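Enolase-phosphatase E1 (Saccharomyces cerevisiae, PDB 2G80) probably catalyses two successive steps of methionine salvage, enolising 2,3-diketo-5-methylthiopentyl-1-phosphate and then dephosphorylating the enol intermediate with the aid of magnesium to give an acireductone. Local coordinates at residues 58-63 / 90-95; 182-187 / 194-199. All coordinates share one frame; numbering follows the deposited sequence.

Interaction 1: residues 58-63 / 90-95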
loop_
_atom_site.group_PDB
_atom_site.type_symbol
_atom_site.label_atom_id
_atom_site.label_comp_id
_atom_site.label_asym_id
_atom_site.label_seq_id
_atom_site.Cartn_x
_atom_site.Cartn_y
_atom_site.Cartn_z
ATOM N N ASN A 58 11.216 15.148 5.918
ATOM C CA ASN A 58 12.089 15.588 7.032
ATOM C C ASN A 58 13.494 14.960 6.936
ATOM O O ASN A 58 14.461 15.579 7.355
ATOM C CB ASN A 58 11.494 15.270 8.410
ATOM C CG ASN A 58 10.138 15.996 8.684
ATOM O OD1 ASN A 58 9.757 16.966 8.000
ATOM N ND2 ASN A 58 9.389 15.476 9.671
ATOM N N LYS A 59 13.603 13.746 6.404
ATOM C CA LYS A 59 14.923 13.064 6.216
ATOM C C LYS A 59 15.741 13.497 4.961
ATOM O O LYS A 59 16.948 13.361 4.962
ATOM C CB LYS A 59 14.743 11.532 6.175
ATOM C CG LYS A 59 14.339 10.856 7.475
ATOM C CD LYS A 59 15.448 10.908 8.533
ATOM C CE LYS A 59 15.108 10.109 9.787
ATOM N NZ LYS A 59 13.902 10.609 10.486
ATOM N N VAL A 60 15.076 14.015 3.924
ATOM C CA VAL A 60 15.725 14.408 2.642
ATOM C C VAL A 60 16.964 15.323 2.721
ATOM O O VAL A 60 18.003 14.990 2.117
ATOM C CB VAL A 60 14.648 14.976 1.602
ATOM C CG1 VAL A 60 15.266 15.858 0.455
ATOM C CG2 VAL A 60 13.829 13.836 1.028
ATOM N N PRO A 61 16.855 16.482 3.411
ATOM C CA PRO A 61 18.012 17.391 3.487
ATOM C C PRO A 61 19.338 16.766 3.953
ATOM O O PRO A 61 20.362 16.928 3.281
ATOM C CB PRO A 61 17.526 18.472 4.453
ATOM C CG PRO A 61 16.080 18.507 4.234
ATOM C CD PRO A 61 15.685 17.075 4.083
ATOM N N GLN A 62 19.287 16.015 5.049
ATOM C CA GLN A 62 20.465 15.352 5.613
ATOM C C GLN A 62 21.105 14.379 4.626
ATOM O O GLN A 62 22.311 14.425 4.422
ATOM C CB GLN A 62 20.090 14.614 6.902
ATOM C CG GLN A 62 21.262 13.909 7.588
ATOM N N LEU A 63 20.296 13.515 4.006
ATOM C CA LEU A 63 20.814 12.524 3.048
ATOM C C LEU A 63 21.384 13.140 1.803
ATOM O O LEU A 63 22.370 12.612 1.282
ATOM C CB LEU A 63 19.752 11.524 2.609
ATOM C CG LEU A 63 19.219 10.528 3.620
ATOM C CD1 LEU A 63 18.123 9.728 2.922
ATOM C CD2 LEU A 63 20.302 9.604 4.177
ATOM N N ALA A 90 15.686 20.426 -3.591
ATOM C CA ALA A 90 14.453 21.093 -4.046
ATOM C C ALA A 90 13.592 20.235 -5.008
ATOM O O ALA A 90 12.361 20.198 -4.878
ATOM C CB ALA A 90 14.790 22.456 -4.693
ATOM N N HIS A 91 14.245 19.547 -5.942
ATOM C CA HIS A 91 13.558 18.655 -6.917
ATOM C C HIS A 91 12.831 17.483 -6.229
ATOM O O HIS A 91 11.690 17.199 -6.563
ATOM C CB HIS A 91 14.561 18.119 -7.947
ATOM C CG HIS A 91 13.977 17.187 -8.971
ATOM N ND1 HIS A 91 13.265 17.631 -10.063
ATOM C CD2 HIS A 91 14.054 15.837 -9.098
ATOM C CE1 HIS A 91 12.903 16.593 -10.804
ATOM N NE2 HIS A 91 13.380 15.494 -10.246
ATOM N N ILE A 92 13.495 16.818 -5.278
ATOM C CA ILE A 92 12.900 15.671 -4.540
ATOM C C ILE A 92 11.670 16.125 -3.773
ATOM O O ILE A 92 10.636 15.481 -3.844
ATOM C CB ILE A 92 13.932 15.007 -3.584
ATOM C CG1 ILE A 92 15.022 14.289 -4.410
ATOM C CG2 ILE A 92 13.265 13.999 -2.599
ATOM C CD1 ILE A 92 16.295 13.916 -3.598
ATOM N N LEU A 93 11.786 17.256 -3.080
ATOM C CA LEU A 93 10.659 17.825 -2.308
ATOM C C LEU A 93 9.518 18.278 -3.212
ATOM O O LEU A 93 8.377 18.177 -2.812
ATOM C CB LEU A 93 11.120 18.978 -1.446
ATOM C CG LEU A 93 12.143 18.574 -0.395
ATOM C CD1 LEU A 93 12.801 19.819 0.204
ATOM C CD2 LEU A 93 11.525 17.696 0.657
ATOM N N GLU A 94 9.840 18.749 -4.430
ATOM C CA GLU A 94 8.846 19.122 -5.433
ATOM C C GLU A 94 8.081 17.901 -5.909
ATOM O O GLU A 94 6.860 17.975 -6.043
ATOM C CB GLU A 94 9.504 19.807 -6.634
ATOM C CG GLU A 94 8.568 20.197 -7.773
ATOM C CD GLU A 94 9.276 20.881 -8.949
ATOM O OE1 GLU A 94 10.525 21.048 -8.943
ATOM O OE2 GLU A 94 8.553 21.241 -9.905
ATOM N N LEU A 95 8.786 16.804 -6.197
ATOM C CA LEU A 95 8.130 15.560 -6.648
ATOM C C LEU A 95 7.098 15.030 -5.620
ATOM O O LEU A 95 6.030 14.556 -6.012
ATOM C CB LEU A 95 9.140 14.452 -6.965
ATOM C CG LEU A 95 10.173 14.642 -8.108
ATOM C CD1 LEU A 95 11.177 13.506 -8.038
ATOM C CD2 LEU A 95 9.562 14.691 -9.471
#
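Val60 and Ile92 mark the closest approach of the two helical segments, 58-63 and 90-95, with their CA atoms 7.8 Å apart, and no hydrogen bond passes between the backbones. At that spacing the gap is filled by branched aliphatic side chains. The CA-CB bonds of Val60 and Ile92 both point at the facing helix, and the methyls meet directly: Val60 CG2 lies 3.7 Å from Ile92 CG2, an ordinary van der Waals distance. Val60 CG1 also nears that methyl, at 4.1 Å, so the isoleucine branch rests against both prongs of the valine fork. In Ile92 the branch CG2 stands anti to the backbone N, and this turns it to the valine, while CG1 stands anti to the carbonyl carbon. Ile92 also touches Phe56 and Val64 of helix 46-65. Leu93 joins from the flank. Its CB does not aim straight at helix 46-65, but the longer leucine chain brings CD2 to 4.2 Å from Val60 CG1, Val60 and Leu93 running antiparallel alongside one another. Both helices belong to the all-helical part of the chain that follows the first strand, 33-36, of the Rossmann-like HAD core; an insertion at this point is the cap of many HAD phosphatases. Within it, helix 103-118 adds a third wall, where Leu108 touches Ile92 and Val112 packs on Lys59 and Leu63. Valine and isoleucine suit these two places because each carries a methyl on CB, close to its own backbone, and it is these methyls that meet. Pro61, next to Val60, lacks an N-H to give to the preceding turn, and helix 46-65 is kinked there; the N of Gln62 likewise makes no bond to the turn before, and Leu63 N donates only a weak bond to Lys59 O, at 3.5 Å.

Interaction 2: residues 182-187 / 194-199; sequences NTSGKK and ANILRD
Asn195 reaches from its helix to the carbonyl that ends helix 181-184. Its CB lies 3.9 Å from Ser184 O; CG, beside the backbone N with chi1 -63°, turns the amide to that oxygen; ND2 then donates to Ser184 O at 2.8 Å, with an N-H...O angle of 162°. The acceptor lies nearly in the amide plane, whereas the donor is tilted 35° from the carbonyl plane. OD1 accepts from Gln191 NE2, which helps fix the amide's rotation. A leucine here would probably leave Ser184 O without this donor and Gln191 without its acceptor. One residue on, Ile196 CG1 packs 3.7 Å from Ser184 OG, a small hydroxyl that also accepts from Thr183 OG1 and donates to a water. That water gives hydrogen bonds to Asp199 OD2, at 2.7 Å, and Thr183 O, bridging the segments. Gly185 leaves the helix with positive phi, where a CB would jam against Ser184 O, so glycine fits; the chain leads on to Lys187, salt-bridged to Asp37 and Glu216. The contact joins helix 181-184 to helix 190-200 beside the HAD sheet, with Ser184 and Ile196 resting on Phe179 of strand 177-179 and Tyr143 of strand 140-143.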
loop_
_atom_site.group_PDB
_atom_site.type_symbol
_atom_site.label_atom_id
_atom_site.label_comp_id
_atom_site.label_asym_id
_atom_site.label_seq_id
_atom_site.Cartn_x
_atom_site.Cartn_y
_atom_site.Cartn_z
ATOM N N ASN A 182 2.766 -2.322 -11.735
ATOM C CA ASN A 182 3.787 -2.918 -12.612
ATOM C C ASN A 182 3.575 -4.390 -12.859
ATOM O O ASN A 182 3.762 -4.828 -13.978
ATOM C CB ASN A 182 5.216 -2.677 -12.070
ATOM C CG ASN A 182 5.604 -1.177 -12.049
ATOM O OD1 ASN A 182 4.897 -0.329 -12.580
ATOM N ND2 ASN A 182 6.740 -0.869 -11.439
ATOM N N THR A 183 3.187 -5.162 -11.838
ATOM C CA THR A 183 2.959 -6.602 -12.042
ATOM C C THR A 183 1.660 -6.929 -12.810
ATOM O O THR A 183 1.615 -7.905 -13.554
ATOM C CB THR A 183 2.947 -7.392 -10.714
ATOM O OG1 THR A 183 1.889 -6.939 -9.880
ATOM C CG2 THR A 183 4.269 -7.271 -9.970
ATOM N N SER A 184 0.636 -6.084 -12.633
ATOM C CA SER A 184 -0.730 -6.378 -13.071
ATOM C C SER A 184 -1.442 -5.369 -13.947
ATOM O O SER A 184 -2.334 -5.763 -14.676
ATOM C CB SER A 184 -1.558 -6.626 -11.808
ATOM O OG SER A 184 -0.885 -7.578 -10.970
ATOM N N GLY A 185 -1.054 -4.099 -13.892
ATOM C CA GLY A 185 -1.690 -3.026 -14.678
ATOM C C GLY A 185 -2.432 -2.069 -13.754
ATOM O O GLY A 185 -2.408 -2.226 -12.517
ATOM N N LYS A 186 -3.126 -1.109 -14.361
ATOM C CA LYS A 186 -3.882 -0.079 -13.623
ATOM C C LYS A 186 -5.073 -0.661 -12.859
ATOM O O LYS A 186 -5.758 -1.575 -13.342
ATOM C CB LYS A 186 -4.313 1.074 -14.552
ATOM C CG LYS A 186 -3.115 1.877 -15.132
ATOM C CD LYS A 186 -3.534 3.185 -15.907
ATOM C CE LYS A 186 -4.093 4.275 -14.961
ATOM N NZ LYS A 186 -4.522 5.565 -15.614
ATOM N N LYS A 187 -5.317 -0.120 -11.672
ATOM C CA LYS A 187 -6.382 -0.616 -10.776
ATOM C C LYS A 187 -7.822 -0.453 -11.267
ATOM O O LYS A 187 -8.718 -1.115 -10.737
ATOM C CB LYS A 187 -6.253 -0.000 -9.381
ATOM C CG LYS A 187 -4.962 -0.349 -8.675
ATOM C CD LYS A 187 -4.956 0.016 -7.200
ATOM C CE LYS A 187 -5.676 -1.031 -6.347
ATOM N NZ LYS A 187 -5.796 -0.628 -4.930
ATOM N N ALA A 194 -7.891 -9.694 -14.699
ATOM C CA ALA A 194 -7.673 -10.925 -15.446
ATOM C C ALA A 194 -6.226 -11.423 -15.215
ATOM O O ALA A 194 -6.002 -12.636 -15.074
ATOM C CB ALA A 194 -7.974 -10.725 -16.931
ATOM N N ASN A 195 -5.269 -10.482 -15.182
ATOM C CA ASN A 195 -3.872 -10.780 -14.870
ATOM C C ASN A 195 -3.725 -11.369 -13.469
ATOM O O ASN A 195 -3.030 -12.365 -13.291
ATOM C CB ASN A 195 -2.951 -9.553 -15.040
ATOM C CG ASN A 195 -2.879 -9.033 -16.490
ATOM O OD1 ASN A 195 -3.104 -9.769 -17.460
ATOM N ND2 ASN A 195 -2.555 -7.754 -16.632
ATOM N N ILE A 196 -4.411 -10.794 -12.485
ATOM C CA ILE A 196 -4.368 -11.293 -11.084
ATOM C C ILE A 196 -5.025 -12.673 -10.954
ATOM O O ILE A 196 -4.502 -13.522 -10.221
ATOM C CB ILE A 196 -4.993 -10.273 -10.096
ATOM C CG1 ILE A 196 -4.113 -9.011 -10.044
ATOM C CG2 ILE A 196 -5.221 -10.895 -8.632
ATOM C CD1 ILE A 196 -4.749 -7.852 -9.289
ATOM N N LEU A 197 -6.162 -12.891 -11.624
ATOM C CA LEU A 197 -6.837 -14.225 -11.601
ATOM C C LEU A 197 -5.930 -15.327 -12.168
ATOM O O LEU A 197 -5.873 -16.411 -11.607
ATOM C CB LEU A 197 -8.210 -14.225 -12.322
ATOM C CG LEU A 197 -9.367 -13.490 -11.648
ATOM C CD1 LEU A 197 -10.554 -13.406 -12.597
ATOM C CD2 LEU A 197 -9.761 -14.157 -10.320
ATOM N N ARG A 198 -5.249 -15.033 -13.270
ATOM C CA ARG A 198 -4.224 -15.934 -13.857
ATOM C C ARG A 198 -3.171 -16.315 -12.808
ATOM O O ARG A 198 -2.905 -17.502 -12.610
ATOM C CB ARG A 198 -3.492 -15.252 -15.014
ATOM C CG ARG A 198 -2.656 -16.170 -15.857
ATOM C CD ARG A 198 -1.348 -15.557 -16.294
ATOM N NE ARG A 198 -1.494 -14.332 -17.051
ATOM C CZ ARG A 198 -1.118 -13.091 -16.695
ATOM N NH1 ARG A 198 -0.527 -12.798 -15.535
ATOM N NH2 ARG A 198 -1.341 -12.105 -17.556
ATOM N N ASP A 199 -2.608 -15.305 -12.132
ATOM C CA ASP A 199 -1.543 -15.513 -11.118
ATOM C C ASP A 199 -2.065 -16.139 -9.819
ATOM O O ASP A 199 -1.343 -16.876 -9.179
ATOM C CB ASP A 199 -0.785 -14.201 -10.817
ATOM C CG ASP A 199 -0.050 -13.638 -12.058
ATOM O OD1 ASP A 199 0.371 -14.434 -12.926
ATOM O OD2 ASP A 199 0.138 -12.399 -12.146
HETATM O O HOH W 1 -0.595 -9.827 -12.362
#

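Interactions 1 and 2 belong to different parts of one chain: their centres are about 33 Å apart, their nearest atoms about 15 Å, and they do not touch. Interaction 1 closes before interaction 2 opens, the first lying among helices away from the annotated sites, the second at the edge of the parallel-stranded core. Only interaction 2 borders the active site. Ile196 has its side chain about 10 Å from those of Asp37 and Ser144 and about 13 Å from the bound magnesium ion, which Asp37, Glu39 and Asp212 coordinate. Lys187, a predicted substrate-binding residue, lies in segment 182-187, which thereby reaches the metal site directly.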